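Local coordinates for Sca-family protein (Rickettsia rickettsii, PDB 4LQ8) that probably takes part in cell adhesion, this chain being the N-terminal head domain of the rickettsial surface cell antigen Sca4, at residues K78-I82 and T114-F119. Numbering follows the deposited sequence.
Sequences KDNLI and TLSTFF
A short helix meets the side of a long one here, its first turn setting a phenylalanine into a hollow formed by Lys78, Leu81 and Ile82 on one turn of the other. Residues 78-82 form one regular turn of helix 64-90, closed by Ile82 N to Lys78 O at 2.9 Å. In 114-119, Leu115 takes a left-handed backbone (phi/psi 48/44) at the N-cap, and Phe119 N bonds Leu115 O at 3.0 Å. The nearest CA atoms, of Lys78 and Thr114, stand 7.8 Å apart.

The Phe119 ring (rotamer m) is the main bump, with Leu81 CD2 at its edge, 3.5 Å from CE1, Lys78 CG 3.8 Å from CE2, and Ile82 CD1 4.1 Å from CZ. Ile82 (m, m) fits into the corner made by Leu115 and Phe118, its CG1 3.5 Å from Leu115 CD1 and its CD1 over a face of the Phe118 ring (CH-pi, 4.1 Å from the centroid). Fully extended beyond chi1, Lys78 carries NZ to Thr114 O (2.8 Å), a hydrogen bond just ahead of the N-cap; NZ also bonds Gln324 O.

The contact joins helix 64-90 to the loop and first turn of helix 116-120 within the head domain's helical part. The loop leading to strand 329-332 adds Val326, on Lys78 and Phe119, and Leu328, on Leu81; Ile105 of helix 95-111, Ile128 of helix 125-132 and Leu137 of helix 135-155 also touch it.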
loop_
_atom_site.group_PDB
_atom_site.type_symbol
_atom_site.label_atom_id
_atom_site.label_comp_id
_atom_site.label_asym_id
_atom_site.label_seq_id
_atom_site.Cartn_x
_atom_site.Cartn_y
_atom_site.Cartn_z
ATOM N N LYS A 78 -11.884 2.330 -2.011
ATOM C CA LYS A 78 -13.085 1.496 -2.004
ATOM C C LYS A 78 -14.287 2.276 -2.507
ATOM O O LYS A 78 -15.048 1.736 -3.290
ATOM C CB LYS A 78 -13.396 1.015 -0.572
ATOM C CG LYS A 78 -12.450 -0.045 -0.053
ATOM C CD LYS A 78 -12.876 -0.445 1.337
ATOM C CE LYS A 78 -11.957 -1.483 1.936
ATOM N NZ LYS A 78 -12.338 -1.762 3.346
ATOM N N ASP A 79 -14.449 3.541 -2.075
ATOM C CA ASP A 79 -15.597 4.378 -2.456
ATOM C C ASP A 79 -15.613 4.713 -3.945
ATOM O O ASP A 79 -16.663 4.589 -4.579
ATOM C CB ASP A 79 -15.683 5.651 -1.610
ATOM C CG ASP A 79 -15.946 5.425 -0.134
ATOM O OD1 ASP A 79 -16.374 4.292 0.236
ATOM O OD2 ASP A 79 -15.734 6.376 0.657
ATOM N N ASN A 80 -14.460 5.112 -4.509
ATOM C CA ASN A 80 -14.375 5.371 -5.943
ATOM C C ASN A 80 -14.591 4.085 -6.730
ATOM O O ASN A 80 -15.276 4.125 -7.737
ATOM C CB ASN A 80 -13.075 6.035 -6.328
ATOM C CG ASN A 80 -13.014 7.436 -5.829
ATOM O OD1 ASN A 80 -13.696 8.314 -6.330
ATOM N ND2 ASN A 80 -12.177 7.672 -4.845
ATOM N N LEU A 81 -14.058 2.952 -6.237
ATOM C CA LEU A 81 -14.232 1.637 -6.875
ATOM C C LEU A 81 -15.715 1.224 -6.915
ATOM O O LEU A 81 -16.199 0.811 -7.961
ATOM C CB LEU A 81 -13.378 0.582 -6.153
ATOM C CG LEU A 81 -13.537 -0.888 -6.557
ATOM C CD1 LEU A 81 -13.296 -1.104 -8.058
ATOM C CD2 LEU A 81 -12.561 -1.749 -5.744
ATOM N N ILE A 82 -16.421 1.349 -5.789
ATOM C CA ILE A 82 -17.854 1.029 -5.716
ATOM C C ILE A 82 -18.666 1.902 -6.680
ATOM O O ILE A 82 -19.533 1.371 -7.379
ATOM C CB ILE A 82 -18.366 1.087 -4.246
ATOM C CG1 ILE A 82 -17.771 -0.093 -3.403
ATOM C CG2 ILE A 82 -19.904 1.147 -4.161
ATOM C CD1 ILE A 82 -18.103 -1.475 -3.872
ATOM N N THR A 114 -17.120 -0.226 5.318
ATOM C CA THR A 114 -15.831 -0.838 4.950
ATOM C C THR A 114 -16.034 -1.977 3.926
ATOM O O THR A 114 -15.058 -2.459 3.358
ATOM C CB THR A 114 -15.021 -1.288 6.207
ATOM O OG1 THR A 114 -15.505 -2.553 6.672
ATOM C CG2 THR A 114 -15.031 -0.245 7.342
ATOM N N LEU A 115 -17.304 -2.420 3.723
ATOM C CA LEU A 115 -17.720 -3.468 2.766
ATOM C C LEU A 115 -16.884 -4.734 2.834
ATOM O O LEU A 115 -16.487 -5.295 1.810
ATOM C CB LEU A 115 -17.756 -2.901 1.338
ATOM C CG LEU A 115 -18.884 -1.885 1.076
ATOM C CD1 LEU A 115 -18.556 -1.021 -0.101
ATOM C CD2 LEU A 115 -20.207 -2.579 0.835
ATOM N N SER A 116 -16.609 -5.177 4.059
ATOM C CA SER A 116 -15.781 -6.349 4.329
ATOM C C SER A 116 -16.354 -7.628 3.630
ATOM O O SER A 116 -15.616 -8.338 2.946
ATOM C CB SER A 116 -15.639 -6.536 5.839
ATOM O OG SER A 116 -14.800 -7.637 6.136
ATOM N N THR A 117 -17.668 -7.849 3.732
ATOM C CA THR A 117 -18.328 -9.000 3.094
ATOM C C THR A 117 -18.277 -8.875 1.559
ATOM O O THR A 117 -17.923 -9.841 0.901
ATOM C CB THR A 117 -19.748 -9.214 3.664
ATOM O OG1 THR A 117 -19.628 -9.357 5.078
ATOM C CG2 THR A 117 -20.441 -10.467 3.083
ATOM N N PHE A 118 -18.571 -7.681 1.006
ATOM C CA PHE A 118 -18.492 -7.454 -0.433
ATOM C C PHE A 118 -17.109 -7.840 -0.988
ATOM O O PHE A 118 -17.030 -8.596 -1.957
ATOM C CB PHE A 118 -18.783 -5.982 -0.779
ATOM C CG PHE A 118 -18.763 -5.715 -2.271
ATOM C CD1 PHE A 118 -19.891 -5.956 -3.056
ATOM C CD2 PHE A 118 -17.612 -5.252 -2.894
ATOM C CE1 PHE A 118 -19.867 -5.724 -4.442
ATOM C CE2 PHE A 118 -17.588 -5.030 -4.278
ATOM C CZ PHE A 118 -18.718 -5.257 -5.037
ATOM N N PHE A 119 -16.028 -7.295 -0.401
ATOM C CA PHE A 119 -14.670 -7.526 -0.922
ATOM C C PHE A 119 -14.141 -8.931 -0.669
ATOM O O PHE A 119 -13.311 -9.405 -1.443
ATOM C CB PHE A 119 -13.679 -6.455 -0.437
ATOM C CG PHE A 119 -13.910 -5.125 -1.121
ATOM C CD1 PHE A 119 -13.526 -4.928 -2.444
ATOM C CD2 PHE A 119 -14.531 -4.069 -0.446
ATOM C CE1 PHE A 119 -13.810 -3.728 -3.095
ATOM C CE2 PHE A 119 -14.783 -2.860 -1.089
ATOM C CZ PHE A 119 -14.419 -2.693 -2.410
#